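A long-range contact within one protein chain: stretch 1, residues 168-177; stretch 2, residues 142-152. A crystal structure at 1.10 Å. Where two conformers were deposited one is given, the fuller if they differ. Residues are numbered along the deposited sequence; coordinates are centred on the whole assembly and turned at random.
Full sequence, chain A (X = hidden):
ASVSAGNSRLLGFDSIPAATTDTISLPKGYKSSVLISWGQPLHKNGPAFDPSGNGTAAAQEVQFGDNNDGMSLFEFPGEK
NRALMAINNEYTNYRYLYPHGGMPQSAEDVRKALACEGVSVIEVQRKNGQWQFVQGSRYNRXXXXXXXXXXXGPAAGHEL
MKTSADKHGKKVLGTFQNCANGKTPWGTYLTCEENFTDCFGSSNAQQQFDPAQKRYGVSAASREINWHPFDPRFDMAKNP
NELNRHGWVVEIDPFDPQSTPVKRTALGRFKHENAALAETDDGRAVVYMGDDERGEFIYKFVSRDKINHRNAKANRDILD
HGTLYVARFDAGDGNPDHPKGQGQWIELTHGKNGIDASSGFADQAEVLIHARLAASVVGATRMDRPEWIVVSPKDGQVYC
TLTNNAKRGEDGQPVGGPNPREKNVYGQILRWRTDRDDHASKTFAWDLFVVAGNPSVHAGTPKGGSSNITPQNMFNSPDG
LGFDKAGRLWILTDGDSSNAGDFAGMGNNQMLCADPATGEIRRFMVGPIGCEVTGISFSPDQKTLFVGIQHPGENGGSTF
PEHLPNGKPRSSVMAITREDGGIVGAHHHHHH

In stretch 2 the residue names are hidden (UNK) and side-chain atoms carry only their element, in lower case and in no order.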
ATOM      1  N   HIS A 168      15.815   4.471 -25.086  1.00 14.56           N
ATOM      2  CA  HIS A 168      14.755   3.706 -25.738  1.00 13.62           C
ATOM      3  C   HIS A 168      13.498   3.564 -24.919  1.00 13.75           C
ATOM      4  O   HIS A 168      12.487   3.093 -25.430  1.00 14.29           O
ATOM      5  CB  HIS A 168      15.263   2.334 -26.149  1.00 16.40           C
ATOM      6  CG  HIS A 168      16.420   2.382 -27.115  1.00 30.18           C
ATOM      7  ND1 HIS A 168      16.351   3.037 -28.290  1.00 28.72           N
ATOM      8  CD2 HIS A 168      17.749   1.998 -26.958  1.00 30.57           C
ATOM      9  CE1 HIS A 168      17.562   3.036 -28.873  1.00 30.19           C
ATOM     10  NE2 HIS A 168      18.418   2.406 -28.055  1.00 48.46           N
ATOM     11  N   GLY A 169      13.512   4.039 -23.676  1.00 11.48           N
ATOM     12  CA  GLY A 169      12.284   4.124 -22.885  1.00 12.26           C
ATOM     13  C   GLY A 169      11.697   2.796 -22.429  1.00 10.28           C
ATOM     14  O   GLY A 169      10.509   2.725 -22.122  1.00 12.61           O
ATOM     15  N   LYS A 170      12.550   1.792 -22.229  1.00 10.63           N
ATOM     16  CA  LYS A 170      12.094   0.469 -21.799  1.00 11.59           C
ATOM     17  C   LYS A 170      12.885  -0.127 -20.646  1.00  9.60           C
ATOM     18  O   LYS A 170      12.564  -1.225 -20.188  1.00 11.30           O
ATOM     19  CB  LYS A 170      12.078  -0.503 -22.971  1.00 15.52           C
ATOM     20  CG  LYS A 170      11.094  -0.090 -24.052  1.00 18.14           C
ATOM     21  CD  LYS A 170      10.921  -1.150 -25.121  1.00 22.76           C
ATOM     22  CE  LYS A 170       9.926  -0.684 -26.173  1.00 35.92           C
ATOM     23  NZ  LYS A 170       9.604  -1.751 -27.158  1.00 69.78           N
ATOM     24  N   LYS A 171      13.866   0.613 -20.143  1.00 11.18           N
ATOM     25  CA  LYS A 171      14.704   0.132 -19.055  1.00 11.36           C
ATOM     26  C   LYS A 171      14.833   1.203 -17.991  1.00 12.41           C
ATOM     27  O   LYS A 171      15.382   2.265 -18.246  1.00 19.00           O
ATOM     28  CB  LYS A 171      16.089  -0.242 -19.580  1.00 12.61           C
ATOM     29  CG  LYS A 171      16.082  -1.449 -20.500  1.00 15.48           C
ATOM     30  CD  LYS A 171      17.492  -1.826 -20.920  1.00 21.56           C
ATOM     31  CE  LYS A 171      17.502  -3.072 -21.786  1.00 29.00           C
ATOM     32  NZ  LYS A 171      18.895  -3.512 -22.070  1.00 65.72           N
ATOM     33  N   VAL A 172      14.490   0.854 -16.763  1.00  8.91           N
ATOM     34  CA  VAL A 172      14.448   1.832 -15.693  1.00  8.28           C
ATOM     35  C   VAL A 172      15.200   1.294 -14.483  1.00  8.56           C
ATOM     36  O   VAL A 172      15.164   0.100 -14.203  1.00  9.86           O
ATOM     37  CB  VAL A 172      12.986   2.205 -15.340  1.00  9.75           C
ATOM     38  CG1 VAL A 172      12.156   0.972 -15.033  1.00 11.06           C
ATOM     39  CG2 VAL A 172      12.924   3.213 -14.195  1.00 10.22           C
ATOM     40  N   LEU A 173      15.896   2.182 -13.786  1.00  8.21           N
ATOM     41  CA  LEU A 173      16.526   1.835 -12.523  1.00  8.14           C
ATOM     42  C   LEU A 173      15.539   2.023 -11.383  1.00  7.74           C
ATOM     43  O   LEU A 173      15.081   3.134 -11.094  1.00  9.12           O
ATOM     44  CB  LEU A 173      17.771   2.674 -12.278  1.00  9.40           C
ATOM     45  CG  LEU A 173      18.906   2.479 -13.280  1.00 11.05           C
ATOM     46  CD1 LEU A 173      20.103   3.314 -12.867  1.00 14.33           C
ATOM     47  CD2 LEU A 173      19.284   1.012 -13.416  1.00 13.93           C
ATOM     48  N   GLY A 174      15.249   0.922 -10.712  1.00  8.09           N
ATOM     49  CA  GLY A 174      14.623   0.975  -9.408  1.00  8.25           C
ATOM     50  C   GLY A 174      13.117   0.916  -9.398  1.00  8.08           C
ATOM     51  O   GLY A 174      12.433   1.349 -10.335  1.00  8.12           O
ATOM     52  N   THR A 175      12.619   0.375  -8.294  1.00  7.37           N
ATOM     53  CA  THR A 175      11.308   0.672  -7.773  1.00  7.50           C
ATOM     54  C   THR A 175      11.511   1.099  -6.323  1.00  8.53           C
ATOM     55  O   THR A 175      12.402   0.579  -5.641  1.00  9.26           O
ATOM     56  CB  THR A 175      10.386  -0.564  -7.902  1.00  7.79           C
ATOM     57  OG1 THR A 175       9.063  -0.241  -7.490  1.00  8.65           O
ATOM     58  CG2 THR A 175      10.884  -1.743  -7.086  1.00  9.95           C
ATOM     59  N   PHE A 176      10.853   2.186  -5.937  1.00  7.94           N
ATOM     60  CA  PHE A 176      11.038   2.759  -4.616  1.00  7.74           C
ATOM     61  C   PHE A 176       9.728   3.407  -4.169  1.00  7.65           C
ATOM     62  O   PHE A 176       8.761   3.438  -4.928  1.00  7.57           O
ATOM     63  CB  PHE A 176      12.232   3.743  -4.584  1.00  7.62           C
ATOM     64  CG  PHE A 176      12.197   4.810  -5.659  1.00  8.14           C
ATOM     65  CD1 PHE A 176      11.411   5.944  -5.504  1.00  8.11           C
ATOM     66  CD2 PHE A 176      12.977   4.703  -6.797  1.00  8.14           C
ATOM     67  CE1 PHE A 176      11.356   6.911  -6.491  1.00  8.49           C
ATOM     68  CE2 PHE A 176      12.957   5.687  -7.769  1.00  9.06           C
ATOM     69  CZ  PHE A 176      12.114   6.771  -7.634  1.00  9.59           C
ATOM     70  N   GLN A 177       9.647   3.776  -2.897  1.00  6.92           N
ATOM     71  CA  GLN A 177       8.397   4.269  -2.316  1.00  6.87           C
ATOM     72  C   GLN A 177       7.279   3.248  -2.547  1.00  6.12           C
ATOM     73  O   GLN A 177       6.101   3.581  -2.695  1.00  7.21           O
ATOM     74  CB  GLN A 177       8.050   5.677  -2.814  1.00  7.38           C
ATOM     75  CG  GLN A 177       9.021   6.743  -2.315  1.00  8.12           C
ATOM     76  CD  GLN A 177       8.832   7.189  -0.864  1.00  8.49           C
ATOM     77  OE1 GLN A 177       9.655   7.947  -0.345  1.00 11.08           O
ATOM     78  NE2 GLN A 177       7.685   6.893  -0.281  1.00  8.32           N
ATOM     79  N   UNK A 142      16.726  -9.010  -2.755  1.00  6.98           N
ATOM     80  CA  UNK A 142      16.362  -7.596  -2.727  1.00  7.25           C
ATOM     81  C   UNK A 142      16.156  -7.070  -4.140  1.00  7.21           C
ATOM     82  O   UNK A 142      17.022  -7.211  -5.001  1.00  8.87           O
ATOM     83  n   UNK A 142      15.419  -5.476  -0.334  1.00  6.94           N
ATOM     84  c   UNK A 142      17.463  -6.909  -0.510  1.00  7.85           C
ATOM     85  n   UNK A 142      15.305  -3.247  -0.905  1.00  7.97           N
ATOM     86  c   UNK A 142      16.124  -6.652   0.168  1.00  7.38           C
ATOM     87  n   UNK A 142      16.870  -3.952   0.603  1.00  8.43           N
ATOM     88  c   UNK A 142      17.425  -6.758  -2.020  1.00  7.96           C
ATOM     89  c   UNK A 142      15.864  -4.230  -0.212  1.00  7.44           C
ATOM     90  N   UNK A 143      15.037  -6.383  -4.327  1.00  7.04           N
ATOM     91  CA  UNK A 143      14.830  -5.485  -5.439  1.00  7.30           C
ATOM     92  C   UNK A 143      14.789  -4.094  -4.826  1.00  7.39           C
ATOM     93  O   UNK A 143      14.100  -3.887  -3.828  1.00  9.04           O
ATOM     94  c   UNK A 143      13.587  -7.251  -6.722  1.00 10.98           C
ATOM     95  c   UNK A 143      12.255  -7.923  -6.936  1.00 14.14           C
ATOM     96  c   UNK A 143      13.251  -4.823  -7.280  1.00 10.76           C
ATOM     97  c   UNK A 143      13.517  -5.821  -6.168  1.00  8.45           C
ATOM     98  N   UNK A 144      15.672  -3.215  -5.265  1.00  7.26           N
ATOM     99  CA  UNK A 144      15.805  -1.934  -4.597  1.00  7.45           C
ATOM    100  C   UNK A 144      15.756  -0.780  -5.560  1.00  7.22           C
ATOM    101  O   UNK A 144      15.484  -0.947  -6.756  1.00  7.71           O
ATOM    102  c   UNK A 144      19.916  -1.941  -6.003  1.00  9.53           C
ATOM    103  c   UNK A 144      18.327  -2.222  -4.519  1.00  7.99           C
ATOM    104  n   UNK A 144      18.814  -1.398  -5.469  1.00  9.04           N
ATOM    105  c   UNK A 144      19.180  -3.317  -4.467  1.00  9.56           C
ATOM    106  c   UNK A 144      17.077  -1.910  -3.747  1.00  8.05           C
ATOM    107  n   UNK A 144      20.153  -3.107  -5.373  1.00  9.84           N
ATOM    108  N   UNK A 145      15.993   0.419  -5.042  1.00  7.49           N
ATOM    109  CA  UNK A 145      15.795   1.636  -5.811  1.00  7.72           C
ATOM    110  C   UNK A 145      16.774   1.866  -6.947  1.00  7.25           C
ATOM    111  O   UNK A 145      16.552   2.761  -7.763  1.00  8.90           O
ATOM    112  N   UNK A 146      17.805   1.025  -7.043  1.00  8.29           N
ATOM    113  CA  UNK A 146      18.725   1.053  -8.183  1.00  9.05           C
ATOM    114  C   UNK A 146      18.708  -0.229  -9.031  1.00  9.33           C
ATOM    115  O   UNK A 146      19.501  -0.351  -9.959  1.00 11.44           O
ATOM    116  c   UNK A 146      20.161   1.357  -7.722  1.00  9.51           C
ATOM    117  c   UNK A 146      20.407   2.840  -7.518  1.00  9.28           C
ATOM    118  n   UNK A 146      20.958   3.198  -6.359  1.00 11.04           N
ATOM    119  o   UNK A 146      20.156   3.649  -8.414  1.00 10.65           O
ATOM    120  N   UNK A 147      17.776  -1.149  -8.777  1.00  8.24           N
ATOM    121  CA  UNK A 147      17.766  -2.415  -9.510  1.00  8.11           C
ATOM    122  C   UNK A 147      17.348  -2.212 -10.966  1.00  8.60           C
ATOM    123  O   UNK A 147      16.445  -1.432 -11.246  1.00  9.47           O
ATOM    124  c   UNK A 147      16.814  -3.405  -8.851  1.00  8.17           C
ATOM    125  o   UNK A 147      17.242  -3.767  -7.545  1.00  8.89           O
ATOM    126  N   UNK A 148      17.884  -3.031 -11.880  1.00  8.64           N
ATOM    127  CA  UNK A 148      17.476  -2.893 -13.274  1.00  9.94           C
ATOM    128  C   UNK A 148      16.114  -3.527 -13.548  1.00  9.34           C
ATOM    129  O   UNK A 148      15.951  -4.732 -13.385  1.00 14.95           O
ATOM    130  c   UNK A 148      19.037  -3.931 -11.719  1.00 12.62           C
ATOM    131  c   UNK A 148      19.165  -4.582 -13.067  1.00 16.04           C
ATOM    132  c   UNK A 148      18.592  -3.608 -14.039  1.00 13.10           C
ATOM    133  N   UNK A 149      15.155  -2.709 -13.977  1.00  8.45           N
ATOM    134  CA  UNK A 149      13.793  -3.154 -14.261  1.00  8.67           C
ATOM    135  C   UNK A 149      13.427  -2.860 -15.712  1.00  8.44           C
ATOM    136  O   UNK A 149      14.077  -2.068 -16.386  1.00 10.01           O
ATOM    137  c   UNK A 149      12.463  -3.072 -11.992  1.00 14.28           C
ATOM    138  c   UNK A 149      11.492  -2.211 -11.204  1.00 15.76           C
ATOM    139  c   UNK A 149      12.787  -2.442 -13.341  1.00  9.45           C
ATOM    140  c   UNK A 149      13.668  -3.400 -11.135  1.00 17.16           C
ATOM    141  N   UNK A 150      12.354  -3.501 -16.158  1.00  8.67           N
ATOM    142  CA  UNK A 150      11.831  -3.326 -17.508  0.50  9.42           C
ATOM    143  C   UNK A 150      10.538  -2.527 -17.445  1.00  8.16           C
ATOM    144  O   UNK A 150       9.791  -2.622 -16.471  1.00  9.45           O
ATOM    145  c   UNK A 150      10.671  -4.645 -19.388  0.50 23.52           C
ATOM    146  c   UNK A 150       8.383  -6.854 -20.920  0.50 81.64           C
ATOM    147  n   UNK A 150       7.526  -6.943 -21.932  0.50 68.62           N
ATOM    148  n   UNK A 150       9.448  -6.062 -21.018  0.50 53.19           N
ATOM    149  n   UNK A 150       8.251  -7.668 -19.882  0.50 79.47           N
ATOM    150  c   UNK A 150      10.531  -6.017 -20.037  0.50 48.90           C
ATOM    151  c   UNK A 150      11.548  -4.698 -18.144  0.50 14.06           C
ATOM    152  N   UNK A 151      10.235  -1.810 -18.521  1.00  8.68           N
ATOM    153  CA  UNK A 151       8.946  -1.140 -18.684  1.00  8.32           C
ATOM    154  C   UNK A 151       8.175  -1.807 -19.816  1.00  8.91           C
ATOM    155  O   UNK A 151       8.745  -2.045 -20.882  1.00  9.87           O
ATOM    156  c   UNK A 151      10.416   2.460 -18.479  1.00 13.52           C
ATOM    157  c   UNK A 151       9.121   0.348 -19.046  1.00  9.54           C
ATOM    158  c   UNK A 151      10.069   1.044 -18.070  1.00 10.66           C
ATOM    159  c   UNK A 151       7.774   1.049 -19.066  1.00 10.58           C
ATOM    160  N   UNK A 152       6.921  -2.169 -19.565  1.00  7.79           N
ATOM    161  CA  UNK A 152       6.091  -2.780 -20.592  0.50  8.42           C
ATOM    162  C   UNK A 152       4.733  -2.092 -20.667  1.00  7.77           C
ATOM    163  O   UNK A 152       4.433  -1.183 -19.887  1.00  9.02           O
ATOM    164  o   UNK A 152       5.524  -4.957 -21.518  0.50  7.07           O
ATOM    165  c   UNK A 152       5.926  -4.280 -20.334  0.50  7.19           C
TER

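Position 142 has a side chain of three carbons, a nitrogen, and a carbon bearing two more nitrogens. That is a guanidinium group, so the residue is Arg-142. It makes no contact with stretch 1; its NH2 donates a hydrogen bond to the backbone O of position 143, 3.2 Å away.

Position 143 has four side-chain carbons, forked at the first, with one arm two carbons long. This is Ile-143. Its CG2 lies 3.9 Å from Thr-175 CG2.

Position 144 has one carbon leading to a five-membered ring of three carbons and two nitrogens. It is His-144. CA-to-CB points away from stretch 1, but the backbone O is 3.4 Å from Gly-174 CA, a CA-H...O contact.

Position 145 has no side-chain atoms and is Gly-145. Its O sits 3.1 Å from Gly-174 CA and also lies at the edge of the Phe-176 ring. Gly-145 CA approaches Thr-175 O at 3.6 Å.

Position 146 has two side-chain carbons, the second carrying two further atoms, one oxygen and one nitrogen. This amide is Asn-146. Its backbone N donates to His-144 ND1 at 3.1 Å, and its backbone O is 3.7 Å from Leu-173 CD2.

Position 147 has one carbon and one oxygen, and is Ser-147. Its OG accepts a hydrogen bond from His-144 N at 2.8 Å. Its backbone N donates to His-144 O at 3.1 Å, closing a type I turn from His-144 to Ser-147.

Position 148 has three carbons closing a ring onto the backbone N, so it is Pro-148. It pairs with Leu-173 without hydrogen bonds between the two, and both side chains lie on the same face of the sheet.

Position 149 has four carbons, forked at the second. This is Leu-149. Its CB is 3.9 Å from Val-172 CG1, and its CD2 is 3.9 Å from Thr-175 CB.

Position 150 again has three carbons, a nitrogen, and a carbon with two nitrogens: Arg-150. It pairs with Lys-171, on the same face as Pro-148 and Leu-173.

Position 151 has four carbons, forked at the first, with one longer arm. It is Ile-151. Its CG1 packs 3.7 Å from Val-172 CG1, and its CD1 reaches Gly-169 O at 3.7 Å.

Position 152 has one carbon and one oxygen, and is Ser-152. It makes no contact with stretch 1.

The contact is a short antiparallel strand pairing. Val-172 and Leu-149 bond both ways: Leu-149 N to Val-172 O at 2.8 Å, and Val-172 N to Leu-149 O at 3.0 Å. Ile-151 N to Lys-170 O, 2.9 Å, and Gly-174 N to Ser-147 O, 2.7 Å, extend the ladder. Val-172, Leu-149 and Ile-151 add apolar packing. Beyond the strand, Gly-174 fits tightly against the turn: an ideal CB there would lie 1.8 Å from Gly-145 O, a clash.

Stretch 2 142-152: RIHGNSPLRIS
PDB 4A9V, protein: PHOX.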